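Local coordinates for protein pre-crRNA processing endonuclease (Streptococcus mutans, PDB 4R0J) that probably cleaves precursor CRISPR RNA as a Cas5-family endonuclease of the I-C/Dvulg subtype, serving adaptive immunity against mobile genetic elements, at residues Y6-F11 against F103-N108; V66-Q71 against L94-Y99; F193-M198 against E210-N215. One frame throughout, in Å; residues are numbered along the deposited sequence. Where two conformers were deposited one is given.

In the fold
All three contacts reach the same large antiparallel sheet. Contacts 1 and 2 sit toward the two ends of strand 97-107, on opposite sides of the chain's centre, with centres about 27 Å apart. Contact 2 also reaches the small sheet through strand 91-95. Contact 3 lies on the hairpin of strands 191-199 and 202-215, its centre about 23 Å from that of contact 1 and about 22 Å from that of contact 2. Along the chain, contact 2 falls between the two segments of contact 1, and contact 3 follows both. Contacts 2 and 3 touch where V66 CG2 packs on M198 SE at 3.8 Å. One sheet thus ties early, middle and late parts of the chain together.

Contact 1 (Y6-F11 against F103-N108); sequences YRSRNF and FHFIWN
Y6 and W107 are brought together by their first torsions: CG of Y6 is anti to its backbone N (chi1 170°), while CG of W107 stands beside its own N, anti to the carbonyl carbon (chi1 -59°). The rings make an offset stack with planes only 14° apart. Y6 lies over one face of the indole, with Y6 CD2 3.4 Å from W107 CE2. The Y6 ring also turns an edge to F105, and its hydroxyl is hydrogen-bonded to E124 of helix 120-132. A water joins Y6 O to W107 N.

The extended side chain of R7 crosses H104 at about a right angle. Its guanidinium lies over one face of the imidazole, centres 3.5 Å apart. This is a stack, and R7 NH2 makes no hydrogen bond to H104 ND1. NH1 and NH2 of R7 both donate instead to N10 OD1, each at 3.2 Å, and OD1 lies in the guanidinium plane. A second water links that same OD1 to H104 ND1.

S8 sets CB over the centre of the F105 ring, a CH-pi contact. S8 OG accepts from F105 N at 2.8 Å and donates to R9 O. S8 N donates to F105 O, also at 2.8 Å. Farther along, F11 and F103 form an antiparallel hydrogen-bonded pair that joins strand 11-17 to strand 97-107. F11 N is 2.7 Å from F103 O, and F11 CB rests on a face of the F103 ring. Helix 120-132 packs on both phenylalanines, through M127 and I131.

The S8 hydroxyl takes the place of a backbone carbonyl for F105 N. Bonding between the two segments thus extends from the F11–F103 pair back to S8, before strand 11-17 begins. The two bent bonds from R7 to N10 OD1 probably help to keep the guanidinium over the H104 ring.

Contact 2 (V66-Q71 against L94-Y99); sequences VVNQIQ and LSDVEY
V66 and Y99 form an antiparallel non-hydrogen-bonded pair between strands 57-66 and 97-107 of the large sheet, close to a corner at D96. Before that corner the chain belongs to strand 91-95 of the small sheet, and the loop after V66 follows it across. V66 CG2 lies beside the Y99 ring, 4.2 Å from Y99 CE1. V67 N donates to E98 O at 3.0 Å. The V67 methyl groups pack on the extended E98 chain, with V67 CG2 3.8 Å from E98 CG.

N68 reaches the corner itself. Its ND2 donates to D96 O at 2.9 Å in a nearly straight bond (168° at the hydrogen), approaching from above the carbonyl plane. One water accepts from both N68 N and E98 N, and another joins N68 ND2 to E98 OE1. At the small-sheet end, S95 N donates to Q71 O at 3.0 Å, and I70 CG2 meets L94 CD2 at 3.9 Å. A further water links Q71 OE1 to D96 OD2.

The N68 amide thus gives the D96 carbonyl at the corner a side-chain donor, with a water also close to that oxygen. Between the two direct backbone bonds, from V67 and to Q71, water carries much of the polar contact.

Contact 3 (F193-M198 against E210-N215); sequences FTKTVM and ECEIVN
F193 N donates to I213 O at 2.9 Å, the one direct hydrogen bond between 193-198 and 210-215. These two residues form an antiparallel hydrogen-bonded pair. Their side chains cross at about a right angle on the same face of the sheet, with F193 CB 3.8 Å from I213 CB. The F193 ring runs on toward the side chain of N215. On the other side of the pair, C211 CB comes within 3.3 Å of F193 O, and C211 SG lies 4.0 Å from T194 CB.

The contact belongs to the beta hairpin of strands 191-199 and 202-215. The second strand is interrupted near C211 and E212 before pairing resumes at I213. Near this break the extended side chains of K195 and E212 cross obliquely. K195 CE is 3.4 Å from E212 OE1, but K195 NZ stays 4.1 Å from that oxygen, beyond a salt bridge, so any attraction is probably modest.

Farther out, N215 bonds through its backbone to S191, extending the pairing. T194 OG1 donates to K195 O within its own strand, and the T194 backbone bonds to M175 of strand 169-179. N24 and A26 touch the F193 side chain, and H177 packs on C211.

Contact 1 (Y6-F11 against F103-N108)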
loop_
_atom_site.group_PDB
_atom_site.type_symbol
_atom_site.label_atom_id
_atom_site.label_comp_id
_atom_site.label_asym_id
_atom_site.label_seq_id
_atom_site.Cartn_x
_atom_site.Cartn_y
_atom_site.Cartn_z
ATOM N N TYR A 6 16.527 9.410 10.680
ATOM C CA TYR A 6 16.429 9.700 9.259
ATOM C C TYR A 6 15.067 9.287 8.704
ATOM O O TYR A 6 14.537 8.233 9.047
ATOM C CB TYR A 6 17.539 8.998 8.452
ATOM C CG TYR A 6 17.277 9.116 6.971
ATOM C CD1 TYR A 6 17.615 10.276 6.275
ATOM C CD2 TYR A 6 16.640 8.092 6.277
ATOM C CE1 TYR A 6 17.334 10.403 4.924
ATOM C CE2 TYR A 6 16.360 8.209 4.935
ATOM C CZ TYR A 6 16.707 9.364 4.263
ATOM O OH TYR A 6 16.426 9.455 2.921
ATOM N N ARG A 7 14.519 10.129 7.839
ATOM C CA ARG A 7 13.278 9.852 7.149
ATOM C C ARG A 7 13.450 10.502 5.784
ATOM O O ARG A 7 13.911 11.640 5.690
ATOM C CB ARG A 7 12.136 10.528 7.917
ATOM C CG ARG A 7 10.718 10.211 7.475
ATOM C CD ARG A 7 9.771 11.144 8.222
ATOM N NE ARG A 7 8.346 10.851 8.024
ATOM C CZ ARG A 7 7.645 11.229 6.958
ATOM N NH1 ARG A 7 8.239 11.890 5.970
ATOM N NH2 ARG A 7 6.353 10.930 6.871
ATOM N N SER A 8 13.095 9.794 4.723
ATOM C CA SER A 8 13.122 10.389 3.397
ATOM C C SER A 8 12.018 11.440 3.272
ATOM O O SER A 8 11.139 11.558 4.136
ATOM C CB SER A 8 12.893 9.322 2.325
ATOM O OG SER A 8 11.519 8.945 2.254
ATOM N N ARG A 9 12.091 12.202 2.186
ATOM C CA ARG A 9 10.977 13.071 1.851
ATOM C C ARG A 9 9.723 12.228 1.607
ATOM O O ARG A 9 9.776 11.018 1.408
ATOM C CB ARG A 9 11.295 13.941 0.633
ATOM C CG ARG A 9 11.304 13.200 -0.694
ATOM C CD ARG A 9 11.459 14.177 -1.846
ATOM N NE ARG A 9 11.412 13.535 -3.158
ATOM C CZ ARG A 9 10.294 13.273 -3.835
ATOM N NH1 ARG A 9 9.103 13.576 -3.323
ATOM N NH2 ARG A 9 10.368 12.701 -5.028
ATOM N N ASN A 10 8.558 12.871 1.705
ATOM C CA ASN A 10 7.343 12.155 1.365
ATOM C C ASN A 10 7.354 11.966 -0.144
ATOM O O ASN A 10 7.721 12.887 -0.889
ATOM C CB ASN A 10 6.099 12.951 1.773
ATOM C CG ASN A 10 5.792 12.835 3.252
ATOM O OD1 ASN A 10 5.856 11.748 3.829
ATOM N ND2 ASN A 10 5.448 13.960 3.875
ATOM N N PHE A 11 6.963 10.782 -0.588
ATOM C CA PHE A 11 6.798 10.498 -1.998
ATOM C C PHE A 11 5.331 10.265 -2.267
ATOM O O PHE A 11 4.596 9.797 -1.391
ATOM C CB PHE A 11 7.571 9.239 -2.385
ATOM C CG PHE A 11 9.057 9.418 -2.352
ATOM C CD1 PHE A 11 9.719 10.003 -3.416
ATOM C CD2 PHE A 11 9.794 9.006 -1.254
ATOM C CE1 PHE A 11 11.102 10.170 -3.390
ATOM C CE2 PHE A 11 11.175 9.164 -1.224
ATOM C CZ PHE A 11 11.827 9.754 -2.291
ATOM N N PHE A 103 3.975 7.974 0.985
ATOM C CA PHE A 103 4.893 7.094 1.686
ATOM C C PHE A 103 6.267 7.733 1.798
ATOM O O PHE A 103 6.559 8.748 1.159
ATOM C CB PHE A 103 4.986 5.721 0.994
ATOM C CG PHE A 103 5.652 5.756 -0.351
ATOM C CD1 PHE A 103 4.955 6.155 -1.480
ATOM C CD2 PHE A 103 6.986 5.384 -0.483
ATOM C CE1 PHE A 103 5.578 6.182 -2.724
ATOM C CE2 PHE A 103 7.613 5.411 -1.723
ATOM C CZ PHE A 103 6.907 5.803 -2.841
ATOM N N HIS A 104 7.106 7.128 2.624
ATOM C CA HIS A 104 8.473 7.589 2.785
ATOM C C HIS A 104 9.268 6.363 3.155
ATOM O O HIS A 104 8.695 5.293 3.347
ATOM C CB HIS A 104 8.572 8.640 3.894
ATOM C CG HIS A 104 8.210 8.129 5.258
ATOM N ND1 HIS A 104 6.923 8.178 5.758
ATOM C CD2 HIS A 104 8.972 7.572 6.232
ATOM C CE1 HIS A 104 6.910 7.667 6.979
ATOM N NE2 HIS A 104 8.140 7.296 7.291
ATOM N N PHE A 105 10.586 6.507 3.240
ATOM C CA PHE A 105 11.387 5.407 3.763
ATOM C C PHE A 105 12.273 5.842 4.922
ATOM O O PHE A 105 12.542 7.034 5.112
ATOM C CB PHE A 105 12.184 4.658 2.673
ATOM C CG PHE A 105 13.191 5.497 1.924
ATOM C CD1 PHE A 105 14.475 5.712 2.435
ATOM C CD2 PHE A 105 12.890 6.003 0.666
ATOM C CE1 PHE A 105 15.417 6.458 1.725
ATOM C CE2 PHE A 105 13.824 6.737 -0.051
ATOM C CZ PHE A 105 15.097 6.962 0.477
ATOM N N ILE A 106 12.660 4.855 5.723
ATOM C CA ILE A 106 13.540 5.054 6.857
ATOM C C ILE A 106 14.595 3.956 6.754
ATOM O O ILE A 106 14.411 2.992 6.014
ATOM C CB ILE A 106 12.778 4.893 8.183
ATOM C CG1 ILE A 106 12.171 3.492 8.282
ATOM C CG2 ILE A 106 11.665 5.973 8.318
ATOM C CD1 ILE A 106 11.556 3.182 9.645
ATOM N N TRP A 107 15.674 4.081 7.510
ATOM C CA TRP A 107 16.689 3.030 7.509
ATOM C C TRP A 107 16.160 1.816 8.270
ATOM O O TRP A 107 15.460 1.951 9.272
ATOM C CB TRP A 107 18.010 3.514 8.124
ATOM C CG TRP A 107 18.631 4.700 7.434
ATOM C CD1 TRP A 107 19.181 5.793 8.031
ATOM C CD2 TRP A 107 18.751 4.915 6.019
ATOM N NE1 TRP A 107 19.647 6.673 7.083
ATOM C CE2 TRP A 107 19.382 6.164 5.837
ATOM C CE3 TRP A 107 18.376 4.176 4.887
ATOM C CZ2 TRP A 107 19.663 6.688 4.575
ATOM C CZ3 TRP A 107 18.653 4.697 3.633
ATOM C CH2 TRP A 107 19.289 5.941 3.488
ATOM N N ASN A 108 16.495 0.628 7.784
ATOM C CA ASN A 108 16.022 -0.610 8.378
ATOM C C ASN A 108 16.841 -0.956 9.622
ATOM O O ASN A 108 17.982 -1.390 9.517
ATOM C CB ASN A 108 16.113 -1.722 7.327
ATOM C CG ASN A 108 15.573 -3.051 7.811
ATOM O OD1 ASN A 108 15.265 -3.232 8.992
ATOM N ND2 ASN A 108 15.471 -4.007 6.890
HETATM O O HOH W 1 15.860 5.925 9.822
HETATM O O HOH W 2 4.759 9.235 4.228
#

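Contact 2 (V66-Q71 against L94-Y99)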
loop_
_atom_site.group_PDB
_atom_site.type_symbol
_atom_site.label_atom_id
_atom_site.label_comp_id
_atom_site.label_asym_id
_atom_site.label_seq_id
_atom_site.Cartn_x
_atom_site.Cartn_y
_atom_site.Cartn_z
ATOM N N VAL A 66 -8.501 6.743 -2.017
ATOM C CA VAL A 66 -9.284 5.915 -2.926
ATOM C C VAL A 66 -10.033 6.873 -3.838
ATOM O O VAL A 66 -10.925 7.600 -3.391
ATOM C CB VAL A 66 -10.279 5.079 -2.138
ATOM C CG1 VAL A 66 -11.173 4.249 -3.064
ATOM C CG2 VAL A 66 -9.530 4.195 -1.131
ATOM N N VAL A 67 -9.640 6.917 -5.105
ATOM C CA VAL A 67 -10.163 7.954 -5.999
ATOM C C VAL A 67 -11.512 7.607 -6.615
ATOM O O VAL A 67 -12.404 8.465 -6.756
ATOM C CB VAL A 67 -9.162 8.237 -7.120
ATOM C CG1 VAL A 67 -9.755 9.214 -8.134
ATOM C CG2 VAL A 67 -7.854 8.783 -6.525
ATOM N N ASN A 68 -11.657 6.348 -7.004
ATOM C CA ASN A 68 -12.855 5.895 -7.715
ATOM C C ASN A 68 -13.859 5.184 -6.833
ATOM O O ASN A 68 -13.482 4.546 -5.854
ATOM C CB ASN A 68 -12.471 4.944 -8.848
ATOM C CG ASN A 68 -11.668 5.626 -9.934
ATOM O OD1 ASN A 68 -11.604 6.851 -9.994
ATOM N ND2 ASN A 68 -11.040 4.836 -10.794
ATOM N N GLN A 69 -15.130 5.273 -7.224
ATOM C CA GLN A 69 -16.195 4.509 -6.593
ATOM C C GLN A 69 -15.778 3.042 -6.551
ATOM O O GLN A 69 -15.292 2.502 -7.541
ATOM C CB GLN A 69 -17.489 4.637 -7.388
ATOM C CG GLN A 69 -18.586 3.741 -6.844
ATOM C CD GLN A 69 -19.822 3.740 -7.711
ATOM O OE1 GLN A 69 -19.737 3.835 -8.934
ATOM N NE2 GLN A 69 -20.980 3.633 -7.080
ATOM N N ILE A 70 -15.963 2.419 -5.393
ATOM C CA ILE A 70 -15.694 1.002 -5.217
ATOM C C ILE A 70 -16.704 0.202 -6.041
ATOM O O ILE A 70 -17.918 0.365 -5.891
ATOM C CB ILE A 70 -15.816 0.621 -3.732
ATOM C CG1 ILE A 70 -14.703 1.303 -2.921
ATOM C CG2 ILE A 70 -15.796 -0.889 -3.551
ATOM C CD1 ILE A 70 -14.953 1.308 -1.429
ATOM N N GLN A 71 -16.184 -0.632 -6.938
ATOM C CA GLN A 71 -17.015 -1.497 -7.756
ATOM C C GLN A 71 -16.362 -2.863 -7.741
ATOM O O GLN A 71 -15.139 -2.964 -7.741
ATOM C CB GLN A 71 -17.022 -1.014 -9.198
ATOM C CG GLN A 71 -17.668 0.326 -9.436
ATOM C CD GLN A 71 -17.736 0.642 -10.912
ATOM O OE1 GLN A 71 -16.740 1.027 -11.523
ATOM N NE2 GLN A 71 -18.909 0.449 -11.502
ATOM N N LEU A 94 -12.098 -6.255 -7.458
ATOM C CA LEU A 94 -12.343 -4.825 -7.649
ATOM C C LEU A 94 -12.142 -4.485 -9.123
ATOM O O LEU A 94 -11.372 -5.145 -9.830
ATOM C CB LEU A 94 -11.406 -3.977 -6.796
ATOM C CG LEU A 94 -11.681 -3.912 -5.298
ATOM C CD1 LEU A 94 -10.444 -3.402 -4.586
ATOM C CD2 LEU A 94 -12.890 -2.976 -5.040
ATOM N N SER A 95 -12.839 -3.448 -9.576
ATOM C CA SER A 95 -12.788 -3.038 -10.967
ATOM C C SER A 95 -12.491 -1.542 -11.060
ATOM O O SER A 95 -13.013 -0.749 -10.266
ATOM C CB SER A 95 -14.131 -3.348 -11.636
ATOM O OG SER A 95 -14.276 -2.645 -12.855
ATOM N N ASP A 96 -11.660 -1.169 -12.032
ATOM C CA ASP A 96 -11.373 0.234 -12.346
ATOM C C ASP A 96 -10.946 1.045 -11.121
ATOM O O ASP A 96 -11.637 1.986 -10.703
ATOM C CB ASP A 96 -12.578 0.878 -13.049
ATOM C CG ASP A 96 -12.299 2.305 -13.514
ATOM O OD1 ASP A 96 -11.111 2.699 -13.581
ATOM O OD2 ASP A 96 -13.275 3.035 -13.818
ATOM N N VAL A 97 -9.797 0.680 -10.557
ATOM C CA VAL A 97 -9.305 1.294 -9.338
ATOM C C VAL A 97 -8.224 2.334 -9.605
ATOM O O VAL A 97 -7.476 2.245 -10.583
ATOM C CB VAL A 97 -8.761 0.231 -8.343
ATOM C CG1 VAL A 97 -9.850 -0.775 -8.030
ATOM C CG2 VAL A 97 -7.511 -0.465 -8.911
ATOM N N GLU A 98 -8.176 3.333 -8.732
ATOM C CA GLU A 98 -7.125 4.333 -8.723
ATOM C C GLU A 98 -6.837 4.707 -7.284
ATOM O O GLU A 98 -7.755 5.074 -6.529
ATOM C CB GLU A 98 -7.540 5.574 -9.536
ATOM C CG GLU A 98 -6.537 6.699 -9.399
ATOM C CD GLU A 98 -6.801 7.849 -10.340
ATOM O OE1 GLU A 98 -7.448 7.638 -11.388
ATOM O OE2 GLU A 98 -6.349 8.966 -10.021
ATOM N N TYR A 99 -5.571 4.590 -6.885
ATOM C CA TYR A 99 -5.157 4.943 -5.535
ATOM C C TYR A 99 -4.031 5.950 -5.611
ATOM O O TYR A 99 -3.181 5.877 -6.496
ATOM C CB TYR A 99 -4.694 3.691 -4.765
ATOM C CG TYR A 99 -5.726 2.604 -4.791
ATOM C CD1 TYR A 99 -6.931 2.760 -4.111
ATOM C CD2 TYR A 99 -5.515 1.431 -5.498
ATOM C CE1 TYR A 99 -7.905 1.786 -4.143
ATOM C CE2 TYR A 99 -6.485 0.445 -5.539
ATOM C CZ TYR A 99 -7.670 0.622 -4.842
ATOM O OH TYR A 99 -8.634 -0.346 -4.878
HETATM O O HOH W 3 -10.235 3.641 -6.632
HETATM O O HOH W 4 -10.629 8.553 -11.896
HETATM O O HOH W 5 -8.943 5.848 -12.925
HETATM O O HOH W 6 -13.362 0.348 -7.657
HETATM O O HOH W 7 -14.427 2.474 -10.388
HETATM O O HOH W 8 -15.913 1.895 -14.316
#

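Contact 3 (F193-M198 against E210-N215)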
loop_
_atom_site.group_PDB
_atom_site.type_symbol
_atom_site.label_atom_id
_atom_site.label_comp_id
_atom_site.label_asym_id
_atom_site.label_seq_id
_atom_site.Cartn_x
_atom_site.Cartn_y
_atom_site.Cartn_z
ATOM N N PHE A 193 -4.626 -7.020 12.515
ATOM C CA PHE A 193 -5.798 -6.471 11.831
ATOM C C PHE A 193 -6.153 -5.133 12.442
ATOM O O PHE A 193 -5.886 -4.894 13.619
ATOM C CB PHE A 193 -7.027 -7.366 11.995
ATOM C CG PHE A 193 -6.881 -8.725 11.376
ATOM C CD1 PHE A 193 -6.068 -9.685 11.960
ATOM C CD2 PHE A 193 -7.565 -9.045 10.218
ATOM C CE1 PHE A 193 -5.938 -10.942 11.397
ATOM C CE2 PHE A 193 -7.429 -10.306 9.648
ATOM C CZ PHE A 193 -6.623 -11.244 10.238
ATOM N N THR A 194 -6.819 -4.289 11.658
ATOM C CA THR A 194 -7.089 -2.928 12.094
ATOM C C THR A 194 -8.486 -2.477 11.706
ATOM O O THR A 194 -8.985 -2.816 10.629
ATOM C CB THR A 194 -6.064 -1.949 11.460
ATOM O OG1 THR A 194 -6.299 -0.618 11.929
ATOM C CG2 THR A 194 -6.155 -1.978 9.935
ATOM N N LYS A 195 -9.119 -1.720 12.597
ATOM C CA LYS A 195 -10.316 -0.968 12.225
ATOM C C LYS A 195 -9.910 -0.049 11.094
ATOM O O LYS A 195 -8.849 0.575 11.142
ATOM C CB LYS A 195 -10.824 -0.145 13.404
ATOM C CG LYS A 195 -11.333 -0.954 14.569
ATOM C CD LYS A 195 -12.052 -0.032 15.556
ATOM C CE LYS A 195 -12.562 -0.788 16.767
ATOM N NZ LYS A 195 -13.362 0.114 17.652
ATOM N N THR A 196 -10.729 0.018 10.055
ATOM C CA THR A 196 -10.372 0.795 8.872
ATOM C C THR A 196 -11.429 1.856 8.592
ATOM O O THR A 196 -12.577 1.524 8.323
ATOM C CB THR A 196 -10.244 -0.119 7.653
ATOM O OG1 THR A 196 -9.219 -1.095 7.906
ATOM C CG2 THR A 196 -9.871 0.685 6.417
ATOM N N VAL A 197 -11.037 3.125 8.669
ATOM C CA VAL A 197 -11.977 4.232 8.424
ATOM C C VAL A 197 -11.465 5.036 7.226
ATOM O O VAL A 197 -10.285 5.389 7.151
ATOM C CB VAL A 197 -12.102 5.140 9.652
ATOM C CG1 VAL A 197 -12.926 6.387 9.327
ATOM C CG2 VAL A 197 -12.708 4.371 10.830
HETATM N N MSE A 198 -12.351 5.308 6.279
HETATM C CA MSE A 198 -11.993 6.100 5.114
HETATM C C MSE A 198 -12.697 7.450 5.241
HETATM O O MSE A 198 -13.911 7.524 5.186
HETATM C CB MSE A 198 -12.424 5.387 3.831
HETATM C CG MSE A 198 -12.097 6.142 2.541
HETATM SE SE MSE A 198 -12.563 5.107 0.944
HETATM C CE MSE A 198 -14.504 4.974 1.266
ATOM N N GLU A 210 -0.112 -0.740 17.046
ATOM C CA GLU A 210 -1.344 -0.095 17.496
ATOM C C GLU A 210 -2.591 -0.862 17.058
ATOM O O GLU A 210 -3.712 -0.494 17.415
ATOM C CB GLU A 210 -1.404 1.358 17.015
ATOM C CG GLU A 210 -0.280 2.230 17.553
ATOM C CD GLU A 210 -0.470 3.703 17.230
ATOM O OE1 GLU A 210 -1.499 4.056 16.611
ATOM O OE2 GLU A 210 0.411 4.508 17.599
ATOM N N CYS A 211 -2.392 -1.931 16.294
ATOM C CA CYS A 211 -3.505 -2.755 15.830
ATOM C C CYS A 211 -4.201 -3.475 16.986
ATOM O O CYS A 211 -3.550 -4.129 17.795
ATOM C CB CYS A 211 -3.035 -3.749 14.772
ATOM S SG CYS A 211 -2.620 -2.969 13.191
ATOM N N GLU A 212 -5.524 -3.348 17.051
ATOM C CA GLU A 212 -6.297 -3.862 18.186
ATOM C C GLU A 212 -6.478 -5.371 18.137
ATOM O O GLU A 212 -6.739 -6.012 19.156
ATOM C CB GLU A 212 -7.677 -3.188 18.263
ATOM C CG GLU A 212 -7.678 -1.802 18.875
ATOM C CD GLU A 212 -9.087 -1.272 19.121
ATOM O OE1 GLU A 212 -10.060 -1.965 18.747
ATOM O OE2 GLU A 212 -9.220 -0.166 19.689
ATOM N N ILE A 213 -6.337 -5.935 16.945
ATOM C CA ILE A 213 -6.632 -7.337 16.734
ATOM C C ILE A 213 -5.366 -8.070 16.279
ATOM O O ILE A 213 -4.720 -7.682 15.305
ATOM C CB ILE A 213 -7.775 -7.516 15.701
ATOM C CG1 ILE A 213 -9.058 -6.814 16.173
ATOM C CG2 ILE A 213 -8.042 -8.976 15.431
ATOM C CD1 ILE A 213 -9.120 -5.328 15.843
ATOM N N VAL A 214 -5.009 -9.109 17.018
ATOM C CA VAL A 214 -3.845 -9.926 16.681
ATOM C C VAL A 214 -4.219 -11.394 16.783
ATOM O O VAL A 214 -4.878 -11.810 17.735
ATOM C CB VAL A 214 -2.664 -9.659 17.633
ATOM C CG1 VAL A 214 -1.424 -10.424 17.168
ATOM C CG2 VAL A 214 -2.382 -8.170 17.733
ATOM N N ASN A 215 -3.801 -12.177 15.795
ATOM C CA ASN A 215 -4.062 -13.608 15.794
ATOM C C ASN A 215 -2.790 -14.368 15.482
ATOM O O ASN A 215 -1.942 -13.878 14.738
ATOM C CB ASN A 215 -5.148 -13.949 14.777
ATOM C CG ASN A 215 -6.497 -13.373 15.158
ATOM O OD1 ASN A 215 -6.947 -13.525 16.292
ATOM N ND2 ASN A 215 -7.141 -12.694 14.215
#